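Long-range contacts in DNA polymerase III, beta subunit (Eubacterium rectale, PDB 3T0P), which probably encircles DNA as a ring-shaped head-to-tail homodimer and tethers DNA polymerases to it, so that replication is processive: residues 33-38 with 114-119; 85-90 with 97-102; 127-132 with 212-217; 254-259 with 338-343; 274-279 with 298-303. All blocks are in the same frame, centred on the assembly; numbering follows the deposited sequence.

Contact 1: residues 33-38 with 114-119; sequences CILIDA and DDFSYI
Leu35 of strand 33-38 and Phe116, in the loop after strand 104-109, form the tight half of this contact. Leu35 CB sits squarely over one face of the Phe116 ring, 3.8 Å from the ring centroid and 2° off the normal, a CH-pi contact with CB about equally far from all six ring carbons. Leu35 CG is anti to the backbone N (chi1 -173°), and the branch beyond it spreads over the loop: CD1 faces Phe116 CB and CG, whereas Leu35 CD2 lies 3.7 Å from Phe116 CD2 and 3.5 Å from Tyr118 CZ, touching both aromatic residues. Met46 of strand 43-48 packs against both aromatic side chains. The looser side belongs to Tyr118, partly exposed, which reaches the strand with its hydroxyl end. Tyr118 OH donates to Asp37 OD2 over 3.1 Å, approaching from above the carboxylate plane, while OD2 lies at the edge of the tyrosine ring and in its plane. Asp37 OD1 is hydrogen-bonded to Ser39 OG. Apolar packing thus fixes the N-terminal domain's outgoing loop on its sheet, and a buried carboxylate with a partner on each oxygen probably stays ionised.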
# COMPACT_ATOMS: atom_id res chain seq x y z
N CYS B 33 9.67 21.36 10.91
CA CYS B 33 8.89 21.54 12.14
C CYS B 33 7.45 21.98 11.90
O CYS B 33 7.11 22.57 10.88
CB CYS B 33 9.58 22.52 13.09
SG CYS B 33 11.22 22.01 13.64
N ILE B 34 6.62 21.72 12.93
CA ILE B 34 5.25 22.19 13.07
C ILE B 34 5.32 23.28 14.14
O ILE B 34 5.86 23.04 15.22
CB ILE B 34 4.25 21.05 13.43
CG1 ILE B 34 3.97 20.17 12.21
CG2 ILE B 34 2.93 21.64 14.00
CD1 ILE B 34 3.35 18.84 12.55
N LEU B 35 4.78 24.45 13.87
CA LEU B 35 4.71 25.48 14.88
C LEU B 35 3.43 25.34 15.71
O LEU B 35 2.33 25.20 15.16
CB LEU B 35 4.75 26.88 14.25
CG LEU B 35 4.84 28.02 15.24
CD1 LEU B 35 6.25 28.16 15.78
CD2 LEU B 35 4.39 29.31 14.60
N ILE B 36 3.57 25.41 17.04
CA ILE B 36 2.44 25.48 17.95
C ILE B 36 2.40 26.94 18.42
O ILE B 36 3.32 27.37 19.12
CB ILE B 36 2.44 24.47 19.12
CG1 ILE B 36 2.69 23.02 18.64
CG2 ILE B 36 1.14 24.59 19.94
CD1 ILE B 36 3.07 22.12 19.75
N ASP B 37 1.40 27.70 17.98
CA ASP B 37 1.24 29.08 18.41
C ASP B 37 0.05 29.17 19.34
O ASP B 37 -1.10 29.03 18.91
CB ASP B 37 1.08 30.04 17.20
CG ASP B 37 1.15 31.52 17.56
OD1 ASP B 37 0.76 31.89 18.68
OD2 ASP B 37 1.58 32.31 16.70
N ALA B 38 0.32 29.35 20.62
CA ALA B 38 -0.68 29.52 21.66
C ALA B 38 -0.41 30.85 22.39
O ALA B 38 -0.58 30.93 23.61
CB ALA B 38 -0.64 28.35 22.61
N ASP B 114 10.67 31.92 16.70
CA ASP B 114 11.27 33.11 16.09
C ASP B 114 12.03 32.79 14.78
O ASP B 114 12.25 33.69 13.97
CB ASP B 114 12.21 33.81 17.09
CG ASP B 114 11.51 34.35 18.32
N ASP B 115 12.41 31.52 14.57
CA ASP B 115 13.10 31.02 13.38
C ASP B 115 12.08 30.66 12.29
O ASP B 115 12.43 30.63 11.10
CB ASP B 115 13.94 29.80 13.76
N PHE B 116 10.82 30.39 12.70
CA PHE B 116 9.71 30.00 11.83
C PHE B 116 9.19 31.18 11.02
O PHE B 116 8.90 32.25 11.58
CB PHE B 116 8.56 29.38 12.67
CG PHE B 116 7.50 28.65 11.88
CD1 PHE B 116 7.66 27.31 11.55
CD2 PHE B 116 6.34 29.29 11.46
CE1 PHE B 116 6.69 26.63 10.81
CE2 PHE B 116 5.38 28.62 10.71
CZ PHE B 116 5.55 27.29 10.39
N SER B 117 9.04 30.98 9.71
CA SER B 117 8.49 31.99 8.80
C SER B 117 6.97 31.79 8.75
O SER B 117 6.48 30.79 8.21
CB SER B 117 9.12 31.88 7.42
OG SER B 117 8.74 33.00 6.64
N TYR B 118 6.23 32.70 9.39
CA TYR B 118 4.78 32.65 9.50
C TYR B 118 4.10 32.84 8.17
O TYR B 118 4.65 33.51 7.28
CB TYR B 118 4.28 33.73 10.45
CG TYR B 118 4.35 33.36 11.90
CD1 TYR B 118 5.58 33.31 12.57
CD2 TYR B 118 3.20 33.15 12.64
CE1 TYR B 118 5.65 32.99 13.92
CE2 TYR B 118 3.26 32.86 14.00
CZ TYR B 118 4.49 32.80 14.64
OH TYR B 118 4.57 32.50 15.98
N ILE B 119 2.88 32.30 8.05
CA ILE B 119 2.07 32.47 6.85
C ILE B 119 1.78 33.97 6.74
O ILE B 119 1.37 34.56 7.75
CB ILE B 119 0.80 31.61 6.92
CG1 ILE B 119 1.15 30.08 6.87
CG2 ILE B 119 -0.20 32.03 5.84
CD1 ILE B 119 0.05 29.17 7.34

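Contact 2: residues 85-90 with 97-102; sequences NDVTIE and TVISCE
Thr88 and Ser100 face each other as a hydrogen-bonded pair in the beta hairpin of strands 86-91 and 96-101, whose segments 86-90 and 97-101 run antiparallel at 164°. Thr88 N donates to Ser100 O and Ser100 N to Thr88 O, each over 2.8 Å; Glu90 and Val98 form the next such pair, with Val98 N 2.7 Å from Glu90 O. Ile89 and Ile99 make the non-hydrogen-bonded pair between them. On the buried face, Val87 CG1 meets Ile99 CG2 at 3.7 Å, and Ile89 and Thr97 lie side by side with their CG2 methyls 3.9 Å apart. Leu11 of helix 8-18 covers Val87 and Ile89 there. On the other face Ser100 OG touches Thr88 CB at 3.6 Å. Further out, strand 3-7 flanks 86-91 and strand 104-109 flanks 97-101, which places the hairpin inside the sheet of the N-terminal domain. At the open end a water accepts from Glu102 N and donates to Asp86 O. Asn85 OD1 accepts from Asp86 N on a lone pair. The amide's other end, Asn85 ND2, donates to Glu102 OE2 over 3.2 Å, with OE2 in the amide plane but met on its anti side, 30° out of the carboxylate plane.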
# COMPACT_ATOMS: atom_id res chain seq x y z
N ASN B 85 -6.80 10.29 25.29
CA ASN B 85 -7.09 11.07 26.48
C ASN B 85 -6.56 12.47 26.26
O ASN B 85 -6.20 12.79 25.14
CB ASN B 85 -6.46 10.41 27.69
CG ASN B 85 -7.22 10.67 28.98
OD1 ASN B 85 -7.62 11.80 29.31
ND2 ASN B 85 -7.44 9.61 29.76
N ASP B 86 -6.55 13.32 27.29
CA ASP B 86 -6.05 14.68 27.14
C ASP B 86 -4.55 14.67 27.11
O ASP B 86 -3.90 13.96 27.88
CB ASP B 86 -6.55 15.58 28.25
CG ASP B 86 -8.02 15.86 28.15
OD1 ASP B 86 -8.60 15.71 27.03
OD2 ASP B 86 -8.61 16.26 29.17
N VAL B 87 -4.00 15.43 26.20
CA VAL B 87 -2.57 15.54 26.01
C VAL B 87 -2.13 16.88 26.57
O VAL B 87 -2.69 17.92 26.20
CB VAL B 87 -2.20 15.39 24.51
CG1 VAL B 87 -0.71 15.60 24.29
CG2 VAL B 87 -2.64 14.03 23.98
N THR B 88 -1.12 16.86 27.44
CA THR B 88 -0.53 18.09 27.94
C THR B 88 0.80 18.30 27.22
O THR B 88 1.60 17.36 27.08
CB THR B 88 -0.39 18.05 29.48
OG1 THR B 88 -1.69 17.84 30.02
CG2 THR B 88 0.19 19.35 30.06
N ILE B 89 1.01 19.52 26.76
CA ILE B 89 2.24 19.97 26.14
C ILE B 89 2.78 21.10 27.00
O ILE B 89 2.10 22.11 27.18
CB ILE B 89 2.11 20.39 24.65
CG1 ILE B 89 1.47 19.27 23.79
CG2 ILE B 89 3.50 20.81 24.10
CD1 ILE B 89 1.10 19.70 22.35
N GLU B 90 3.99 20.91 27.53
CA GLU B 90 4.67 21.88 28.36
C GLU B 90 6.09 22.09 27.87
O GLU B 90 6.81 21.13 27.59
CB GLU B 90 4.67 21.40 29.82
CG GLU B 90 5.04 22.51 30.80
CD GLU B 90 4.47 22.40 32.20
OE1 GLU B 90 3.90 21.34 32.55
OE2 GLU B 90 4.61 23.39 32.96
N THR B 97 10.70 20.13 25.86
CA THR B 97 9.27 19.92 25.75
C THR B 97 8.88 18.58 26.36
O THR B 97 9.46 17.53 26.04
CB THR B 97 8.85 20.02 24.26
OG1 THR B 97 9.28 21.29 23.76
CG2 THR B 97 7.32 19.91 24.05
N VAL B 98 7.84 18.62 27.20
CA VAL B 98 7.22 17.44 27.81
C VAL B 98 5.82 17.30 27.23
O VAL B 98 5.03 18.24 27.27
CB VAL B 98 7.18 17.47 29.36
CG1 VAL B 98 6.88 16.07 29.89
CG2 VAL B 98 8.48 18.00 29.94
N ILE B 99 5.55 16.14 26.66
CA ILE B 99 4.25 15.78 26.11
C ILE B 99 3.78 14.64 26.98
O ILE B 99 4.47 13.61 27.07
CB ILE B 99 4.31 15.43 24.60
CG1 ILE B 99 4.97 16.57 23.78
CG2 ILE B 99 2.91 15.10 24.11
CD1 ILE B 99 5.28 16.24 22.28
N SER B 100 2.66 14.83 27.68
CA SER B 100 2.18 13.82 28.62
C SER B 100 0.71 13.50 28.40
O SER B 100 -0.06 14.33 27.94
CB SER B 100 2.47 14.23 30.06
OG SER B 100 1.59 15.25 30.50
N CYS B 101 0.35 12.24 28.64
CA CYS B 101 -1.00 11.74 28.43
C CYS B 101 -1.16 10.50 29.27
O CYS B 101 -0.38 9.57 29.09
CB CYS B 101 -1.23 11.44 26.95
SG CYS B 101 -2.90 10.89 26.56
N GLU B 102 -2.18 10.47 30.15
CA GLU B 102 -2.47 9.36 31.07
C GLU B 102 -1.22 9.15 31.92
O GLU B 102 -0.76 10.11 32.54
CB GLU B 102 -2.93 8.07 30.35
CG GLU B 102 -4.29 8.21 29.67
CD GLU B 102 -4.96 6.98 29.09
OE1 GLU B 102 -4.43 5.85 29.27
OE2 GLU B 102 -6.00 7.14 28.41
O HOH W 1 -4.15 12.52 30.16

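Contact 3: residues 127-132 with 212-217; sequences SIVLSQ and DEDVVI
Ile128 and Ile217 lie at one end of an antiparallel strand pairing that sets strand 127-131 beside strand 214-220, on the edge of a long sheet shared by the N-terminal and central domains. Segments 127-131 and 214-217 run at 154°. Ile128 and Ile217 exchange two backbone hydrogen bonds; the Leu130-Val215 pair is uneven, with Val215 N 2.7 Å from Leu130 O but Leu130 N 3.2 Å from Val215 O. One step on, where the strand gives way to helix 132-140, Gln132 N still reaches Glu213 O over 3.0 Å. Ser131 is the N-cap of that helix, and its OG bonds to Thr134 OG1. Ile128, Leu130, Val215 and Ile217 fill the buried face, Leu130 CD1 meeting Ile217 CD1 at 3.8 Å. Gln132 crosses Val215 at about a right angle, its CG 3.6 Å from Val215 CG2. On the opposite, more open face, Val129 CG1 rests 3.6 Å from Asp214 CG. The Gln132 amide passes over Glu213, with NE2 3.5 Å from Glu213 CB; a water links NE2 to Asp214 O, and OE1 accepts from Gly209 N. Beyond it Glu213 OE2 stands close to Glu229 OE2. Two like charges so near would tend to raise the proton affinity of one carboxylate, while Gln132, itself neutral, lies beside them, with a weak bond from NE2 to Glu229 OE2.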
# COMPACT_ATOMS: atom_id res chain seq x y z
N SER B 127 -14.74 36.55 -2.40
CA SER B 127 -14.72 35.13 -2.03
C SER B 127 -15.44 34.30 -3.06
O SER B 127 -16.46 34.72 -3.60
CB SER B 127 -15.41 34.94 -0.68
OG SER B 127 -16.70 35.52 -0.74
N ILE B 128 -14.92 33.11 -3.33
CA ILE B 128 -15.50 32.15 -4.25
C ILE B 128 -15.86 30.91 -3.42
O ILE B 128 -15.02 30.39 -2.70
CB ILE B 128 -14.49 31.84 -5.41
CG1 ILE B 128 -14.28 33.07 -6.31
CG2 ILE B 128 -14.93 30.65 -6.25
CD1 ILE B 128 -12.97 33.94 -6.00
N VAL B 129 -17.10 30.42 -3.53
CA VAL B 129 -17.50 29.23 -2.81
C VAL B 129 -17.68 28.02 -3.78
O VAL B 129 -18.44 28.09 -4.73
CB VAL B 129 -18.78 29.45 -1.98
CG1 VAL B 129 -19.18 28.17 -1.24
CG2 VAL B 129 -18.61 30.60 -1.00
N LEU B 130 -17.04 26.91 -3.46
CA LEU B 130 -17.18 25.62 -4.15
C LEU B 130 -17.41 24.56 -3.09
O LEU B 130 -16.89 24.70 -1.97
CB LEU B 130 -15.90 25.26 -4.96
CG LEU B 130 -15.46 26.20 -6.06
CD1 LEU B 130 -14.10 25.80 -6.58
CD2 LEU B 130 -16.46 26.23 -7.20
N SER B 131 -18.13 23.48 -3.43
CA SER B 131 -18.24 22.39 -2.46
C SER B 131 -16.88 21.71 -2.40
O SER B 131 -16.08 21.85 -3.33
CB SER B 131 -19.34 21.39 -2.83
OG SER B 131 -19.10 20.63 -4.00
N GLN B 132 -16.59 21.07 -1.27
CA GLN B 132 -15.38 20.29 -1.09
C GLN B 132 -15.29 19.26 -2.24
O GLN B 132 -14.22 19.08 -2.81
CB GLN B 132 -15.41 19.57 0.26
CG GLN B 132 -14.98 20.42 1.44
CD GLN B 132 -15.04 19.65 2.74
OE1 GLN B 132 -15.16 18.42 2.78
NE2 GLN B 132 -15.04 20.38 3.83
N ASP B 212 -21.91 18.40 0.58
CA ASP B 212 -22.70 19.18 1.52
C ASP B 212 -21.86 20.24 2.28
O ASP B 212 -22.43 21.07 2.99
CB ASP B 212 -23.34 18.21 2.54
N GLU B 213 -20.52 20.18 2.20
CA GLU B 213 -19.60 21.09 2.87
C GLU B 213 -18.95 21.98 1.83
O GLU B 213 -18.72 21.54 0.72
CB GLU B 213 -18.54 20.31 3.66
CG GLU B 213 -19.01 19.73 4.98
CD GLU B 213 -17.91 19.10 5.81
OE1 GLU B 213 -17.52 17.95 5.49
OE2 GLU B 213 -17.43 19.75 6.77
N ASP B 214 -18.62 23.22 2.19
CA ASP B 214 -18.04 24.18 1.25
C ASP B 214 -16.60 24.61 1.58
O ASP B 214 -16.17 24.57 2.73
CB ASP B 214 -18.93 25.42 1.18
CG ASP B 214 -20.23 25.16 0.44
OD1 ASP B 214 -20.19 24.51 -0.63
OD2 ASP B 214 -21.28 25.63 0.92
N VAL B 215 -15.93 25.11 0.55
CA VAL B 215 -14.59 25.69 0.59
C VAL B 215 -14.72 27.16 0.18
O VAL B 215 -15.31 27.46 -0.86
CB VAL B 215 -13.57 24.93 -0.32
CG1 VAL B 215 -12.14 25.47 -0.12
CG2 VAL B 215 -13.58 23.43 0.01
N VAL B 216 -14.16 28.07 0.99
CA VAL B 216 -14.17 29.50 0.61
C VAL B 216 -12.78 29.81 0.06
O VAL B 216 -11.76 29.47 0.67
CB VAL B 216 -14.61 30.43 1.77
CG1 VAL B 216 -14.65 31.89 1.31
CG2 VAL B 216 -15.97 30.01 2.32
N ILE B 217 -12.72 30.37 -1.14
CA ILE B 217 -11.45 30.65 -1.80
C ILE B 217 -11.26 32.17 -1.99
O ILE B 217 -12.19 32.85 -2.40
CB ILE B 217 -11.39 29.88 -3.16
CG1 ILE B 217 -11.47 28.34 -2.93
CG2 ILE B 217 -10.10 30.22 -3.97
CD1 ILE B 217 -11.75 27.50 -4.20
O HOH W 2 -15.59 22.83 4.38

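Contact 4: residues 254-259 with 338-343; sequences DTKVRI and NLYMVN. With PGR (R-1,2-propanediol), chain R.
Asp254 and Thr255 both face Met341, a classic beta bulge at the start of the antiparallel pairing between strands 255-260 and 336-341 of the C-terminal domain. Met341 O accepts from two successive amides, Asp254 N at 2.7 Å and Thr255 N at 2.9 Å. Regular pairing follows, segments 255-259 and 338-341 running antiparallel at 162°: Thr255 with Met341 and Val257 with Leu339 are hydrogen-bonded pairs, Lys256 with Tyr340 and Arg258 with Asn338 non-hydrogen-bonded ones. On the face of these last four, the extended Lys256 chain lies beside Tyr340 and points the same way, with CG 3.5 Å from Tyr340 CE2 and Lys256 CE 3.3 Å from Tyr340 OH. Tyr253 meets the tyrosine edge-to-face. Arg258 is bent at chi2 (99°), which brings CD to 3.1 Å from Asn338 OD1; the bond from Arg258 NH1 to that oxygen is weak at 3.4 Å. Arg258 NE forms a long, weak ion pair with Glu336 OE1. The opposite face is mostly apolar: Val257 CG2 touches the CE methyl of Met341, a selenomethionine, at 3.9 Å, and Ile259 CG2 meets Leu339 CD1, while Thr255 OG1 bonds to Lys314 O. At the bulge, Asp254 OD2 forms a salt bridge with Lys314, and OD1 accepts weakly from a propanediol that probably came from the crystallisation liquor. Strand 310-313 flanks 255-260, strand 348-351 flanks 336-341, and the mostly apolar face packs against Met292, Ile287 and Ile316 of the strands in the other sheet of the domain.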
# COMPACT_ATOMS: atom_id res chain seq x y z
N ASP B 254 -12.37 16.12 -38.98
CA ASP B 254 -12.69 15.30 -40.16
C ASP B 254 -13.25 13.94 -39.75
O ASP B 254 -13.81 13.24 -40.58
CB ASP B 254 -11.43 15.12 -41.05
CG ASP B 254 -10.98 16.37 -41.81
OD1 ASP B 254 -11.80 17.32 -41.94
OD2 ASP B 254 -9.83 16.37 -42.31
N THR B 255 -13.09 13.57 -38.49
CA THR B 255 -13.55 12.29 -37.94
C THR B 255 -14.14 12.50 -36.55
O THR B 255 -13.53 13.17 -35.72
CB THR B 255 -12.37 11.28 -37.88
OG1 THR B 255 -11.64 11.27 -39.12
CG2 THR B 255 -12.81 9.86 -37.49
N LYS B 256 -15.31 11.90 -36.29
CA LYS B 256 -15.94 11.91 -34.98
C LYS B 256 -16.25 10.47 -34.61
O LYS B 256 -16.86 9.74 -35.39
CB LYS B 256 -17.21 12.78 -34.96
CG LYS B 256 -17.87 12.84 -33.59
CD LYS B 256 -19.25 13.43 -33.66
CE LYS B 256 -19.94 13.36 -32.32
NZ LYS B 256 -21.21 14.12 -32.33
N VAL B 257 -15.82 10.05 -33.42
CA VAL B 257 -16.01 8.68 -32.95
C VAL B 257 -16.80 8.68 -31.65
O VAL B 257 -16.44 9.36 -30.70
CB VAL B 257 -14.64 7.93 -32.78
CG1 VAL B 257 -14.80 6.57 -32.13
CG2 VAL B 257 -13.93 7.80 -34.13
N ARG B 258 -17.87 7.90 -31.61
CA ARG B 258 -18.63 7.69 -30.39
C ARG B 258 -18.25 6.28 -29.95
O ARG B 258 -18.39 5.36 -30.75
CB ARG B 258 -20.15 7.88 -30.63
CG ARG B 258 -21.03 7.76 -29.38
CD ARG B 258 -21.42 9.10 -28.80
NE ARG B 258 -22.08 8.99 -27.50
CZ ARG B 258 -22.57 10.01 -26.80
NH1 ARG B 258 -22.49 11.24 -27.27
NH2 ARG B 258 -23.15 9.80 -25.62
N ILE B 259 -17.70 6.13 -28.72
CA ILE B 259 -17.22 4.86 -28.20
C ILE B 259 -17.55 4.75 -26.72
O ILE B 259 -17.53 5.76 -26.01
CB ILE B 259 -15.68 4.76 -28.46
CG1 ILE B 259 -15.07 3.36 -28.10
CG2 ILE B 259 -14.88 5.93 -27.80
CD1 ILE B 259 -13.66 3.15 -28.62
N ASN B 338 -16.93 11.11 -26.97
CA ASN B 338 -16.80 11.57 -28.33
C ASN B 338 -15.36 11.93 -28.58
O ASN B 338 -14.79 12.71 -27.81
CB ASN B 338 -17.68 12.79 -28.59
CG ASN B 338 -19.14 12.53 -28.46
OD1 ASN B 338 -19.70 11.70 -29.15
ND2 ASN B 338 -19.77 13.27 -27.57
N LEU B 339 -14.75 11.30 -29.59
CA LEU B 339 -13.38 11.60 -30.00
C LEU B 339 -13.44 12.39 -31.31
O LEU B 339 -14.20 12.00 -32.19
CB LEU B 339 -12.53 10.32 -30.15
CG LEU B 339 -12.61 9.28 -29.00
CD1 LEU B 339 -11.92 7.99 -29.40
CD2 LEU B 339 -12.03 9.81 -27.69
N TYR B 340 -12.72 13.52 -31.41
CA TYR B 340 -12.71 14.36 -32.60
C TYR B 340 -11.31 14.43 -33.14
O TYR B 340 -10.38 14.74 -32.40
CB TYR B 340 -13.22 15.80 -32.29
CG TYR B 340 -14.66 15.84 -31.82
CD1 TYR B 340 -14.97 15.69 -30.48
CD2 TYR B 340 -15.70 15.95 -32.73
CE1 TYR B 340 -16.29 15.70 -30.04
CE2 TYR B 340 -17.02 15.97 -32.31
CZ TYR B 340 -17.32 15.85 -30.96
OH TYR B 340 -18.63 15.88 -30.55
N MSE B 341 -11.16 14.16 -34.45
CA MSE B 341 -9.83 14.18 -35.07
C MSE B 341 -9.86 14.89 -36.37
O MSE B 341 -10.88 14.87 -37.05
CB MSE B 341 -9.34 12.73 -35.32
CG MSE B 341 -8.67 12.10 -34.13
SE MSE B 341 -9.23 10.27 -33.80
CE MSE B 341 -11.23 10.61 -33.64
N VAL B 342 -8.71 15.41 -36.79
CA VAL B 342 -8.56 16.00 -38.13
C VAL B 342 -7.73 15.05 -38.96
O VAL B 342 -8.19 14.56 -39.99
CB VAL B 342 -7.97 17.43 -38.15
CG1 VAL B 342 -7.79 17.91 -39.59
CG2 VAL B 342 -8.85 18.40 -37.37
N ASN B 343 -6.49 14.78 -38.49
CA ASN B 343 -5.55 13.92 -39.21
C ASN B 343 -4.55 13.27 -38.22
O ASN B 343 -4.50 13.67 -37.05
CB ASN B 343 -4.85 14.74 -40.32
CG ASN B 343 -4.00 15.88 -39.85
OD1 ASN B 343 -3.07 15.71 -39.05
ND2 ASN B 343 -4.29 17.07 -40.37
C1 PGR R . -14.32 19.28 -41.97
C2 PGR R . -13.25 20.19 -42.59
C3 PGR R . -12.04 20.28 -41.64
O1 PGR R . -15.25 18.81 -42.96
O2 PGR R . -12.82 19.68 -43.86
O HOH W 3 -6.47 17.07 -42.87

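Contact 5: residues 274-279 with 298-303; sequences LVKEGD and SFIGSM
Leu274 and Ile300 are the closest backbone pair, their CA atoms 5.9 Å apart, where the irregular loop after helix 261-272 meets the turn leading into strand 302-308. Ser298 OG ties the two together, donating to Leu274 O across a short 2.5 Å. The same OG accepts from Ile300 N at 3.2 Å, an ST turn; chi1 of 73° sets OG between the serine's own backbone N and carbonyl carbon, within reach of both partners. Ser298 N also bonds to Gly301 O. Gly301, at phi 157° and psi -162°, adopts backbone angles open to glycine because it lacks a CB, which would sit against the carbonyl oxygen of the residue before. Around this polar link the packing is mainly apolar. Leu274 forks over the turn: CD2 touches Ile300 CG2 at 3.7 Å, while Leu274 CD1 lies 3.5 Å from Ser302 C and 3.7 Å from CB of Met303, a selenomethionine. Ile300 CD1 meets Lys276 CG at 3.9 Å, and Lys276 NZ is hydrogen-bonded to Leu273 O. The second subunit covers the contact: its Phe106 packs on Leu274 and Met303, its Ile74 on Ile300, and one of its strands pairs with Ser302 and Met303. One serine hydroxyl thus serves as both donor and acceptor, bracing a turn whose apolar side contributes to the dimer interface.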
# COMPACT_ATOMS: atom_id res chain seq x y z
N LEU B 274 2.12 -4.92 -22.24
CA LEU B 274 3.17 -5.33 -23.18
C LEU B 274 4.35 -4.34 -23.23
O LEU B 274 5.41 -4.68 -23.75
CB LEU B 274 2.59 -5.52 -24.57
CG LEU B 274 1.67 -6.71 -24.73
CD1 LEU B 274 1.02 -6.69 -26.07
CD2 LEU B 274 2.42 -8.03 -24.57
N VAL B 275 4.17 -3.15 -22.68
CA VAL B 275 5.18 -2.11 -22.68
C VAL B 275 5.59 -1.75 -21.21
O VAL B 275 4.77 -1.29 -20.41
CB VAL B 275 4.73 -0.90 -23.54
CG1 VAL B 275 4.67 -1.29 -25.01
CG2 VAL B 275 3.37 -0.37 -23.10
N LYS B 276 6.84 -2.08 -20.84
CA LYS B 276 7.38 -1.86 -19.49
C LYS B 276 8.53 -0.86 -19.55
O LYS B 276 9.30 -0.89 -20.51
CB LYS B 276 7.83 -3.18 -18.82
CG LYS B 276 6.91 -4.41 -19.03
CD LYS B 276 5.77 -4.55 -18.00
CE LYS B 276 5.31 -5.99 -17.89
NZ LYS B 276 3.88 -6.13 -17.47
N GLU B 277 8.65 0.00 -18.50
CA GLU B 277 9.58 1.13 -18.21
C GLU B 277 10.68 1.41 -19.27
O GLU B 277 10.84 2.58 -19.65
CB GLU B 277 10.22 0.96 -16.82
N GLY B 278 11.44 0.39 -19.69
CA GLY B 278 12.49 0.49 -20.70
C GLY B 278 12.01 0.57 -22.14
O GLY B 278 12.83 0.68 -23.07
N ASP B 279 10.68 0.50 -22.34
CA ASP B 279 9.99 0.55 -23.63
C ASP B 279 9.05 1.75 -23.69
O ASP B 279 8.48 2.19 -22.68
CB ASP B 279 9.18 -0.75 -23.87
CG ASP B 279 9.40 -1.45 -25.21
OD1 ASP B 279 9.63 -0.74 -26.23
OD2 ASP B 279 9.29 -2.70 -25.26
N SER B 298 5.60 -5.35 -28.90
CA SER B 298 6.85 -5.15 -28.18
C SER B 298 7.67 -6.43 -28.23
O SER B 298 7.28 -7.38 -28.91
CB SER B 298 6.59 -4.70 -26.74
OG SER B 298 6.11 -5.75 -25.91
N PHE B 299 8.81 -6.46 -27.51
CA PHE B 299 9.64 -7.67 -27.40
C PHE B 299 8.89 -8.77 -26.64
O PHE B 299 9.11 -9.94 -26.92
CB PHE B 299 10.98 -7.35 -26.72
CG PHE B 299 11.85 -6.48 -27.59
CD1 PHE B 299 12.41 -6.97 -28.77
CD2 PHE B 299 12.07 -5.14 -27.26
CE1 PHE B 299 13.19 -6.16 -29.59
CE2 PHE B 299 12.85 -4.32 -28.09
CZ PHE B 299 13.40 -4.84 -29.25
N ILE B 300 7.96 -8.39 -25.74
CA ILE B 300 7.14 -9.33 -24.96
C ILE B 300 6.11 -10.06 -25.86
O ILE B 300 5.84 -11.24 -25.65
CB ILE B 300 6.46 -8.61 -23.78
CG1 ILE B 300 7.51 -8.08 -22.80
CG2 ILE B 300 5.48 -9.53 -23.08
CD1 ILE B 300 7.03 -7.03 -21.86
N GLY B 301 5.53 -9.34 -26.82
CA GLY B 301 4.55 -9.89 -27.75
C GLY B 301 3.64 -8.84 -28.35
O GLY B 301 3.97 -7.64 -28.32
N SER B 302 2.50 -9.25 -28.91
CA SER B 302 1.59 -8.27 -29.51
C SER B 302 0.14 -8.43 -29.02
O SER B 302 -0.23 -9.44 -28.43
CB SER B 302 1.64 -8.34 -31.03
OG SER B 302 1.20 -9.61 -31.47
N MSE B 303 -0.65 -7.40 -29.27
CA MSE B 303 -2.05 -7.38 -28.94
C MSE B 303 -2.84 -6.78 -30.10
O MSE B 303 -2.41 -5.81 -30.71
CB MSE B 303 -2.32 -6.60 -27.66
CG MSE B 303 -3.77 -6.74 -27.17
SE MSE B 303 -4.43 -5.18 -26.13
CE MSE B 303 -4.43 -3.82 -27.66

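Overall arrangement
Contacts 1 and 2 belong to the N-terminal domain, centres 20 Å apart, and touch through Ile36 CD1 and Ile89 CD1 at 4.1 Å, where two sheets face each other. Contact 3, centred 27 Å from contact 1, lies on the same long sheet as strand 33-38, at its central-domain end. Contacts 4 and 5 share the C-terminal domain, 27 Å between centres and about 12 Å between nearest atoms; the propanediol lies beside contact 4. Contacts 2 and 5 are 56 Å apart within one chain, yet Phe106, next to Ile99 in the sheet of contact 2, packs on contact 5 of the other subunit, at one of the head-to-tail joints of the ring.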